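Local coordinates for extracellular sialidase/neuraminidase, putative (Aspergillus fumigatus, PDB 2XZK), which hydrolyses glycosides of the sialic acid KDN, acting as a KDNase of the sialidase family through a covalent glycosyl-enzyme intermediate, at the FKD site and the K99 site. Coordinates in Å, arbitrary orientation; residue numbers count along the deposited sequence, not the author numbering.

Site 1: the FKD site. Residues 39-40, 58, 64, 128, 182, 229, 245, 302, 338. With FKD (3-deoxy-3-fluoro-D-erythro-alpha-L-manno-non-2-ulopyranosonic acid), chain B.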
loop_
_atom_site.group_PDB
_atom_site.type_symbol
_atom_site.label_atom_id
_atom_site.label_comp_id
_atom_site.label_asym_id
_atom_site.label_seq_id
_atom_site.Cartn_x
_atom_site.Cartn_y
_atom_site.Cartn_z
ATOM N N ARG A 39 3.048 -9.973 -2.460
ATOM C CA ARG A 39 2.280 -8.954 -3.168
ATOM C C ARG A 39 1.696 -7.982 -2.157
ATOM O O ARG A 39 1.725 -8.236 -0.952
ATOM C CB ARG A 39 1.157 -9.574 -4.016
ATOM C CG ARG A 39 1.621 -10.260 -5.304
ATOM C CD ARG A 39 0.511 -10.316 -6.349
ATOM N NE ARG A 39 0.168 -8.955 -6.743
ATOM C CZ ARG A 39 -1.023 -8.543 -7.151
ATOM N NH1 ARG A 39 -2.036 -9.398 -7.281
ATOM N NH2 ARG A 39 -1.190 -7.250 -7.435
ATOM N N ILE A 40 1.171 -6.875 -2.673
ATOM C CA ILE A 40 0.340 -5.931 -1.913
ATOM C C ILE A 40 1.127 -5.213 -0.810
ATOM O O ILE A 40 0.868 -5.405 0.388
ATOM C CB ILE A 40 -0.959 -6.598 -1.351
ATOM C CG1 ILE A 40 -1.540 -7.663 -2.311
ATOM C CG2 ILE A 40 -1.999 -5.544 -0.999
ATOM C CD1 ILE A 40 -1.843 -7.198 -3.732
ATOM N N ARG A 58 1.903 -14.817 -0.025
ATOM C CA ARG A 58 0.968 -15.710 -0.697
ATOM C C ARG A 58 1.629 -17.076 -0.810
ATOM O O ARG A 58 2.554 -17.295 -1.613
ATOM C CB ARG A 58 0.559 -15.111 -2.045
ATOM C CG ARG A 58 -0.074 -13.725 -1.885
ATOM C CD ARG A 58 -0.641 -13.148 -3.177
ATOM N NE ARG A 58 -1.547 -12.025 -2.900
ATOM C CZ ARG A 58 -2.349 -11.465 -3.804
ATOM N NH1 ARG A 58 -2.375 -11.915 -5.059
ATOM N NH2 ARG A 58 -3.146 -10.452 -3.456
ATOM N N ASP A 64 -5.005 -14.068 -5.295
ATOM C CA ASP A 64 -5.529 -13.158 -4.264
ATOM C C ASP A 64 -6.304 -13.880 -3.155
ATOM O O ASP A 64 -6.677 -13.273 -2.133
ATOM C CB ASP A 64 -6.521 -12.158 -4.894
ATOM C CG ASP A 64 -5.980 -11.423 -6.120
ATOM O OD1 ASP A 64 -4.767 -11.440 -6.428
ATOM O OD2 ASP A 64 -6.821 -10.788 -6.787
ATOM N N GLN A 128 -13.113 -13.709 -4.530
ATOM C CA GLN A 128 -13.871 -12.598 -5.092
ATOM C C GLN A 128 -14.842 -13.028 -6.198
ATOM O O GLN A 128 -16.005 -12.624 -6.186
ATOM C CB GLN A 128 -12.930 -11.496 -5.598
ATOM C CG GLN A 128 -13.645 -10.192 -5.937
ATOM C CD GLN A 128 -12.694 -9.052 -6.239
ATOM O OE1 GLN A 128 -11.509 -9.253 -6.515
ATOM N NE2 GLN A 128 -13.216 -7.838 -6.176
ATOM N N TRP A 182 -18.067 -8.252 -0.836
ATOM C CA TRP A 182 -16.699 -7.796 -1.054
ATOM C C TRP A 182 -16.435 -6.521 -0.257
ATOM O O TRP A 182 -17.336 -5.701 -0.041
ATOM C CB TRP A 182 -16.394 -7.586 -2.545
ATOM C CG TRP A 182 -14.948 -7.265 -2.783
ATOM C CD1 TRP A 182 -14.417 -6.047 -3.122
ATOM C CD2 TRP A 182 -13.838 -8.165 -2.660
ATOM N NE1 TRP A 182 -13.048 -6.140 -3.226
ATOM C CE2 TRP A 182 -12.669 -7.429 -2.954
ATOM C CE3 TRP A 182 -13.718 -9.530 -2.362
ATOM C CZ2 TRP A 182 -11.397 -8.006 -2.939
ATOM C CZ3 TRP A 182 -12.445 -10.101 -2.348
ATOM C CH2 TRP A 182 -11.305 -9.341 -2.636
ATOM N N GLU A 229 -10.361 0.427 -4.157
ATOM C CA GLU A 229 -8.985 0.597 -3.688
ATOM C C GLU A 229 -8.612 2.058 -3.730
ATOM O O GLU A 229 -8.296 2.618 -4.799
ATOM C CB GLU A 229 -7.990 -0.233 -4.503
ATOM C CG GLU A 229 -8.059 -1.724 -4.205
ATOM C CD GLU A 229 -6.915 -2.504 -4.817
ATOM O OE1 GLU A 229 -6.300 -2.008 -5.794
ATOM O OE2 GLU A 229 -6.617 -3.601 -4.287
ATOM N N ARG A 245 -8.241 3.841 -7.544
ATOM C CA ARG A 245 -8.179 2.951 -8.699
ATOM C C ARG A 245 -9.544 2.931 -9.407
ATOM O O ARG A 245 -10.583 2.772 -8.757
ATOM C CB ARG A 245 -7.801 1.554 -8.208
ATOM C CG ARG A 245 -7.961 0.449 -9.229
ATOM C CD ARG A 245 -7.560 -0.860 -8.599
ATOM N NE ARG A 245 -7.854 -1.995 -9.477
ATOM C CZ ARG A 245 -7.281 -3.192 -9.371
ATOM N NH1 ARG A 245 -6.359 -3.418 -8.444
ATOM N NH2 ARG A 245 -7.631 -4.156 -10.209
ATOM N N ARG A 302 0.800 -2.353 -16.498
ATOM C CA ARG A 302 1.291 -2.159 -15.130
ATOM C C ARG A 302 2.803 -1.919 -15.058
ATOM O O ARG A 302 3.323 -1.661 -13.978
ATOM C CB ARG A 302 0.913 -3.352 -14.237
ATOM C CG ARG A 302 -0.591 -3.434 -14.022
ATOM C CD ARG A 302 -0.971 -4.504 -13.045
ATOM N NE ARG A 302 -2.390 -4.389 -12.725
ATOM C CZ ARG A 302 -2.982 -5.000 -11.704
ATOM N NH1 ARG A 302 -2.278 -5.796 -10.894
ATOM N NH2 ARG A 302 -4.276 -4.808 -11.503
ATOM N N TYR A 338 1.216 -2.816 -7.781
ATOM C CA TYR A 338 0.879 -2.091 -6.551
ATOM C C TYR A 338 2.128 -1.467 -5.926
ATOM O O TYR A 338 3.246 -1.976 -6.103
ATOM C CB TYR A 338 0.228 -3.040 -5.526
ATOM C CG TYR A 338 -1.176 -3.519 -5.832
ATOM C CD1 TYR A 338 -1.591 -3.819 -7.142
ATOM C CD2 TYR A 338 -2.073 -3.729 -4.796
ATOM C CE1 TYR A 338 -2.894 -4.270 -7.403
ATOM C CE2 TYR A 338 -3.350 -4.185 -5.042
ATOM C CZ TYR A 338 -3.752 -4.455 -6.337
ATOM O OH TYR A 338 -5.046 -4.902 -6.527
HETATM C C1 FKD B . -4.839 -6.617 -8.509
HETATM F F1 FKD B . -4.919 -8.762 -6.739
HETATM C C2 FKD B . -5.442 -6.502 -7.101
HETATM C C3 FKD B . -4.853 -7.543 -6.129
HETATM C C4 FKD B . -5.616 -7.472 -4.804
HETATM O O4 FKD B . -5.170 -8.547 -3.987
HETATM C C5 FKD B . -7.139 -7.564 -5.009
HETATM O O5 FKD B . -7.820 -7.441 -3.764
HETATM C C6 FKD B . -7.612 -6.453 -5.960
HETATM O O6 FKD B . -6.861 -6.554 -7.181
HETATM C C7 FKD B . -9.100 -6.515 -6.368
HETATM O O7 FKD B . -9.361 -7.726 -7.077
HETATM C C8 FKD B . -9.467 -5.332 -7.290
HETATM O O8 FKD B . -9.277 -4.110 -6.585
HETATM C C9 FKD B . -10.917 -5.397 -7.785
HETATM O O9 FKD B . -11.807 -5.410 -6.672
HETATM O O1A FKD B . -3.743 -7.175 -8.638
HETATM O O1B FKD B . -5.467 -6.086 -9.452
HETATM O O HOH W 1 -8.159 -4.973 -2.522
#
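Three arginines, Arg39, Arg245 and Arg302, form the sialidase arginine triad around the carboxylate of FKD, a 3-fluoro-KDN residue trapped as the covalent intermediate. Arg302 meets the carboxylate end-on, one nitrogen to each oxygen, both bonds nearly straight (177°) and in its guanidinium plane; NH2 lies 2.7 Å from FKD O1B. Arg39, its chain bent at chi3 (64°), instead points NH1 and NH2 together at O1A, and Arg245 does likewise at O1B, so O1A and O1B are each gripped by at least three N-H groups. The nucleophile Tyr338 is joined through its phenolic OH to the anomeric FKD C2 (1.7 Å). Arg245 NH1 also bonds Tyr338 OH (2.8 Å) and Glu229 OE1, the latter from above the carboxylate plane, and so links the two; in the free enzyme the family's Tyr-Glu couple is thought to raise the tyrosine's nucleophilicity. Outward, Arg58 NH2 reaches the 4-hydroxyl FKD O4 at 2.8 Å in plane, while its NH1 holds Asp64 OD1 by the anti lone pair. Asp64, the likely acid/base, faces the fluorine (OD1 to FKD F1, 2.7 Å). Gln128 spans the glycerol tail: OE1 accepts from O7 on a lone pair, and NE2 donates to FKD O9 at 2.9 Å, in the amide plane. Trp182 turns its ring edge to O5, and Ile40 CD1 covers a face of the Arg39 guanidinium. The pocket belongs to the sialidase beta-propeller, drawing on strands 37-45, 51-58 and 338-343 and intervening loops.

Site 2: the K99 site. Residues 301-303, 356, 358, 361-362, 368. With K99 ((2R,3R,4R,5R,6S)-2,3-bis(fluoranyl)-4,5-bis(oxidanyl)-6-[(1R,2R)-1,2,3-tris(oxidanyl)propyl]oxane-2-carboxylic acid), chain C.
The Ser301-Arg302-Arg303 backbone turns so that the Arg302 amide points at the carboxylate of K99, N to K99 O1B 2.7 Å and nearly straight (171°), while Arg303 N is taken up by Ser301 OG. This difluoro-KDN, of the type used to trap sialidase intermediates, lies here intact and noncovalently bound, in a second site whose role the structure alone does not show. Arg302 CB and CG run along the carboxylate (CB to K99 O1B 3.4 Å), and a guanidinium face looks toward O8. Ser301 OG, anti to its backbone N, reaches O1B through a water. Arg303 stretches alongside the sugar and donates from NE, in the guanidinium plane, to the 4-hydroxyl K99 O4 at 2.8 Å. Next, K99 O5 gives its hydrogen to the anti lone pair of Asp356 OD2 (2.7 Å); CG of this aspartate stands anti to its N (chi1 -175°). Asp356 OD2 also sits above one face of the Arg368 guanidinium, 3.1 Å from NE, a face-on salt bridge that may steady it and favour the ionised form. A water gathers Asp356 OD2, Gly361 O, Arg368 NH2 and the glycerol hydroxyl O7. The Phe358 ring is sandwiched, Gly361 CA over its centre and Arg303 NH2 over the rim of the opposite face, and directs its edge to O7. Thr362 CG2 packs beside that hydroxyl. Loop 301-303 holds one side; the end of strand 349-356, the start of strand 368-375 and loop 358-362 form the other, on the beta-propeller.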
loop_
_atom_site.group_PDB
_atom_site.type_symbol
_atom_site.label_atom_id
_atom_site.label_comp_id
_atom_site.label_asym_id
_atom_site.label_seq_id
_atom_site.Cartn_x
_atom_site.Cartn_y
_atom_site.Cartn_z
ATOM N N SER A 301 -0.957 -0.888 -19.288
ATOM C CA SER A 301 0.146 -1.668 -18.726
ATOM C C SER A 301 0.474 -1.328 -17.281
ATOM O O SER A 301 0.447 -0.166 -16.897
ATOM C CB SER A 301 1.403 -1.466 -19.568
ATOM O OG SER A 301 2.486 -2.197 -19.033
ATOM N N ARG A 302 0.800 -2.353 -16.498
ATOM C CA ARG A 302 1.291 -2.159 -15.130
ATOM C C ARG A 302 2.803 -1.919 -15.058
ATOM O O ARG A 302 3.323 -1.661 -13.978
ATOM C CB ARG A 302 0.913 -3.352 -14.237
ATOM C CG ARG A 302 -0.591 -3.434 -14.022
ATOM C CD ARG A 302 -0.971 -4.504 -13.045
ATOM N NE ARG A 302 -2.390 -4.389 -12.725
ATOM C CZ ARG A 302 -2.982 -5.000 -11.704
ATOM N NH1 ARG A 302 -2.278 -5.796 -10.894
ATOM N NH2 ARG A 302 -4.276 -4.808 -11.503
ATOM N N ARG A 303 3.486 -1.979 -16.208
ATOM C CA ARG A 303 4.952 -1.899 -16.260
ATOM C C ARG A 303 5.443 -0.499 -16.655
ATOM O O ARG A 303 6.463 -0.364 -17.350
ATOM C CB ARG A 303 5.510 -2.938 -17.239
ATOM C CG ARG A 303 5.297 -4.367 -16.795
ATOM C CD ARG A 303 6.070 -5.329 -17.686
ATOM N NE ARG A 303 5.700 -6.715 -17.414
ATOM C CZ ARG A 303 6.170 -7.765 -18.087
ATOM N NH1 ARG A 303 7.052 -7.602 -19.070
ATOM N NH2 ARG A 303 5.772 -8.985 -17.761
ATOM N N ASP A 356 7.206 -8.801 -11.058
ATOM C CA ASP A 356 6.621 -10.051 -11.542
ATOM C C ASP A 356 7.598 -10.718 -12.502
ATOM O O ASP A 356 7.949 -10.151 -13.547
ATOM C CB ASP A 356 5.285 -9.739 -12.242
ATOM C CG ASP A 356 4.510 -10.991 -12.684
ATOM O OD1 ASP A 356 5.027 -12.126 -12.591
ATOM O OD2 ASP A 356 3.351 -10.824 -13.118
ATOM N N PHE A 358 6.953 -13.311 -14.254
ATOM C CA PHE A 358 6.124 -13.586 -15.446
ATOM C C PHE A 358 6.453 -14.928 -16.113
ATOM O O PHE A 358 6.174 -15.132 -17.302
ATOM C CB PHE A 358 6.229 -12.428 -16.452
ATOM C CG PHE A 358 4.990 -12.216 -17.278
ATOM C CD1 PHE A 358 3.809 -11.777 -16.685
ATOM C CD2 PHE A 358 5.007 -12.433 -18.659
ATOM C CE1 PHE A 358 2.655 -11.562 -17.444
ATOM C CE2 PHE A 358 3.858 -12.227 -19.426
ATOM C CZ PHE A 358 2.679 -11.787 -18.818
ATOM N N GLY A 361 3.454 -16.387 -17.342
ATOM C CA GLY A 361 2.652 -15.302 -17.897
ATOM C C GLY A 361 1.703 -14.741 -16.854
ATOM O O GLY A 361 2.106 -14.467 -15.719
ATOM N N THR A 362 0.439 -14.594 -17.238
ATOM C CA THR A 362 -0.598 -14.112 -16.323
ATOM C C THR A 362 -1.108 -15.212 -15.392
ATOM O O THR A 362 -2.025 -14.980 -14.604
ATOM C CB THR A 362 -1.798 -13.529 -17.088
ATOM O OG1 THR A 362 -2.391 -14.563 -17.884
ATOM C CG2 THR A 362 -1.356 -12.375 -17.990
ATOM N N ARG A 368 6.075 -13.546 -7.739
ATOM C CA ARG A 368 6.003 -12.119 -7.489
ATOM C C ARG A 368 6.882 -11.720 -6.315
ATOM O O ARG A 368 6.848 -12.334 -5.252
ATOM C CB ARG A 368 4.560 -11.692 -7.209
ATOM C CG ARG A 368 3.528 -12.282 -8.153
ATOM C CD ARG A 368 3.702 -11.735 -9.568
ATOM N NE ARG A 368 2.578 -12.104 -10.412
ATOM C CZ ARG A 368 1.423 -11.449 -10.444
ATOM N NH1 ARG A 368 1.242 -10.373 -9.677
ATOM N NH2 ARG A 368 0.451 -11.862 -11.246
HETATM O O1A K99 C . -1.171 -6.068 -16.432
HETATM C C1 K99 C . -0.017 -6.034 -16.931
HETATM O O1B K99 C . 0.626 -4.995 -17.226
HETATM C C2 K99 C . 0.667 -7.381 -17.254
HETATM C C3 K99 C . 2.184 -7.343 -17.000
HETATM F F1 K99 C . 2.754 -8.439 -17.616
HETATM C C4 K99 C . 2.544 -7.348 -15.506
HETATM O O4 K99 C . 3.964 -7.410 -15.361
HETATM O O6 K99 C . 0.119 -8.475 -16.495
HETATM C C6 K99 C . 0.377 -8.521 -15.057
HETATM C C5 K99 C . 1.894 -8.537 -14.797
HETATM O O5 K99 C . 2.136 -8.465 -13.397
HETATM C C7 K99 C . -0.474 -9.683 -14.522
HETATM O O7 K99 C . 0.045 -10.924 -15.010
HETATM C C8 K99 C . -1.926 -9.499 -15.013
HETATM O O8 K99 C . -2.364 -8.170 -14.693
HETATM C C9 K99 C . -2.905 -10.538 -14.444
HETATM O O9 K99 C . -2.867 -10.536 -13.015
HETATM F F2 K99 C . 0.459 -7.634 -18.560
HETATM O O HOH W 2 1.583 -12.712 -13.702
HETATM O O HOH W 3 2.189 -4.793 -19.700
#

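Site 3: the K99 site. Residues 310-312, 317-319. With K99 ((2R,3R,4R,5R,6S)-2,3-bis(fluoranyl)-4,5-bis(oxidanyl)-6-[(1R,2R)-1,2,3-tris(oxidanyl)propyl]oxane-2-carboxylic acid), chain D.
The Phe318 ring is covered on one face by Ser310 CB, 3.5 Å above its centre, while Tyr311 meets the sugar by its ring edge, not its face, with CD2 3.8 Å from K99 C4. The Ser310-Tyr311-Asp312 turn resembles a degenerate Asp-box (Ser-X-Asp-X-Gly-X-Thr-Trp) of the BNR family, with Phe318 probably near the aromatic position. K99 is the intact difluoro-KDN, bound shallowly, possibly at an adventitious site. Its 4-hydroxyl K99 O4 takes a nearly straight bond (169°) from Tyr311 N at 2.9 Å and gives its own hydrogen to Lys317 O at 2.7 Å, approaching above the carbonyl plane. Ser310 OG, anti to its backbone N (chi1 178°), donates to the same carbonyl, which thus accepts from both; Ser310 OG in turn accepts from Asp312 N. Asp312 bridges outward and inward: OD1 accepts the 5-hydroxyl K99 O5 at 2.7 Å from above the carboxylate plane, and OD2 takes Lys317 N on its anti lone pair. Alongside, Lys317 CB and Asn319 CA each pack 3.4 Å from a fluorine, K99 F1 and K99 F2 respectively. Asn319 ND2 reaches carboxylate oxygen O1A through a water.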
loop_
_atom_site.group_PDB
_atom_site.type_symbol
_atom_site.label_atom_id
_atom_site.label_comp_id
_atom_site.label_asym_id
_atom_site.label_seq_id
_atom_site.Cartn_x
_atom_site.Cartn_y
_atom_site.Cartn_z
ATOM N N SER A 310 3.359 16.992 -7.305
ATOM C CA SER A 310 2.452 18.135 -7.527
ATOM C C SER A 310 2.830 19.236 -6.551
ATOM O O SER A 310 3.062 18.979 -5.368
ATOM C CB SER A 310 0.984 17.770 -7.299
ATOM O OG SER A 310 0.150 18.920 -7.483
ATOM N N TYR A 311 2.866 20.466 -7.052
ATOM C CA TYR A 311 3.140 21.644 -6.229
ATOM C C TYR A 311 1.851 22.409 -5.948
ATOM O O TYR A 311 1.867 23.433 -5.252
ATOM C CB TYR A 311 4.121 22.564 -6.969
ATOM C CG TYR A 311 5.432 21.876 -7.236
ATOM C CD1 TYR A 311 6.434 21.884 -6.278
ATOM C CD2 TYR A 311 5.655 21.196 -8.434
ATOM C CE1 TYR A 311 7.634 21.246 -6.499
ATOM C CE2 TYR A 311 6.869 20.549 -8.680
ATOM C CZ TYR A 311 7.844 20.581 -7.705
ATOM O OH TYR A 311 9.033 19.947 -7.925
ATOM N N ASP A 312 0.747 21.900 -6.482
ATOM C CA ASP A 312 -0.568 22.549 -6.361
ATOM C C ASP A 312 -1.161 22.375 -4.977
ATOM O O ASP A 312 -1.023 21.319 -4.370
ATOM C CB ASP A 312 -1.522 21.992 -7.398
ATOM C CG ASP A 312 -1.166 22.429 -8.799
ATOM O OD1 ASP A 312 -0.483 23.474 -8.952
ATOM O OD2 ASP A 312 -1.570 21.737 -9.756
ATOM N N LYS A 317 -2.620 19.217 -10.508
ATOM C CA LYS A 317 -1.744 18.734 -11.566
ATOM C C LYS A 317 -0.417 18.235 -11.022
ATOM O O LYS A 317 0.207 18.883 -10.180
ATOM C CB LYS A 317 -1.481 19.837 -12.600
ATOM C CG LYS A 317 -2.744 20.361 -13.269
ATOM C CD LYS A 317 -2.442 21.380 -14.355
ATOM C CE LYS A 317 -3.700 22.209 -14.652
ATOM N NZ LYS A 317 -3.575 23.015 -15.910
ATOM N N PHE A 318 -0.003 17.083 -11.534
ATOM C CA PHE A 318 1.314 16.517 -11.253
ATOM C C PHE A 318 2.223 16.699 -12.459
ATOM O O PHE A 318 1.751 16.780 -13.615
ATOM C CB PHE A 318 1.195 15.020 -10.923
ATOM C CG PHE A 318 0.622 14.753 -9.566
ATOM C CD1 PHE A 318 -0.752 14.795 -9.358
ATOM C CD2 PHE A 318 1.456 14.456 -8.495
ATOM C CE1 PHE A 318 -1.295 14.562 -8.108
ATOM C CE2 PHE A 318 0.928 14.219 -7.234
ATOM C CZ PHE A 318 -0.460 14.279 -7.039
ATOM N N ASN A 319 3.525 16.753 -12.198
ATOM C CA ASN A 319 4.500 16.805 -13.269
ATOM C C ASN A 319 4.633 15.445 -13.961
ATOM O O ASN A 319 3.977 14.475 -13.568
ATOM C CB ASN A 319 5.850 17.359 -12.785
ATOM C CG ASN A 319 6.572 16.443 -11.772
ATOM O OD1 ASN A 319 6.147 15.322 -11.498
ATOM N ND2 ASN A 319 7.695 16.931 -11.241
HETATM O O1A K99 D . 5.768 21.093 -11.812
HETATM C C1 K99 D . 5.215 21.428 -12.883
HETATM O O1B K99 D . 5.747 22.125 -13.777
HETATM C C2 K99 D . 3.766 20.947 -13.167
HETATM C C3 K99 D . 3.070 20.321 -11.943
HETATM F F1 K99 D . 1.908 19.686 -12.372
HETATM C C4 K99 D . 2.760 21.361 -10.850
HETATM O O4 K99 D . 2.026 20.773 -9.787
HETATM O O6 K99 D . 2.931 22.050 -13.621
HETATM C C6 K99 D . 2.762 23.098 -12.602
HETATM C C5 K99 D . 1.961 22.529 -11.425
HETATM O O5 K99 D . 1.775 23.522 -10.413
HETATM C C7 K99 D . 2.121 24.370 -13.160
HETATM O O7 K99 D . 1.095 23.982 -14.080
HETATM C C8 K99 D . 3.174 25.307 -13.810
HETATM O O8 K99 D . 3.984 24.571 -14.726
HETATM C C9 K99 D . 4.112 25.990 -12.786
HETATM O O9 K99 D . 3.466 27.097 -12.130
HETATM F F2 K99 D . 3.803 20.025 -14.142
HETATM O O HOH W 4 8.472 19.627 -11.900
#

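The centres of the C-alpha atoms of site 1 and site 2 lie about 13 Å apart, and Arg302 belongs to both: its guanidinium serves site 1, while its backbone amide and the start of its side chain meet the ligand of site 2, so the second ligand touches the same loop that carries a catalytic-pocket arginine. Occupancy of site 2 could therefore bear on site 1, though the structure alone does not show any such coupling. The C-alpha centres of sites 1 and 3 are about 27 Å apart. Those of sites 2 and 3 are about 29 Å apart, and site 3 shares no listed residue with either. All three lie on one chain of a monomeric deposited assembly.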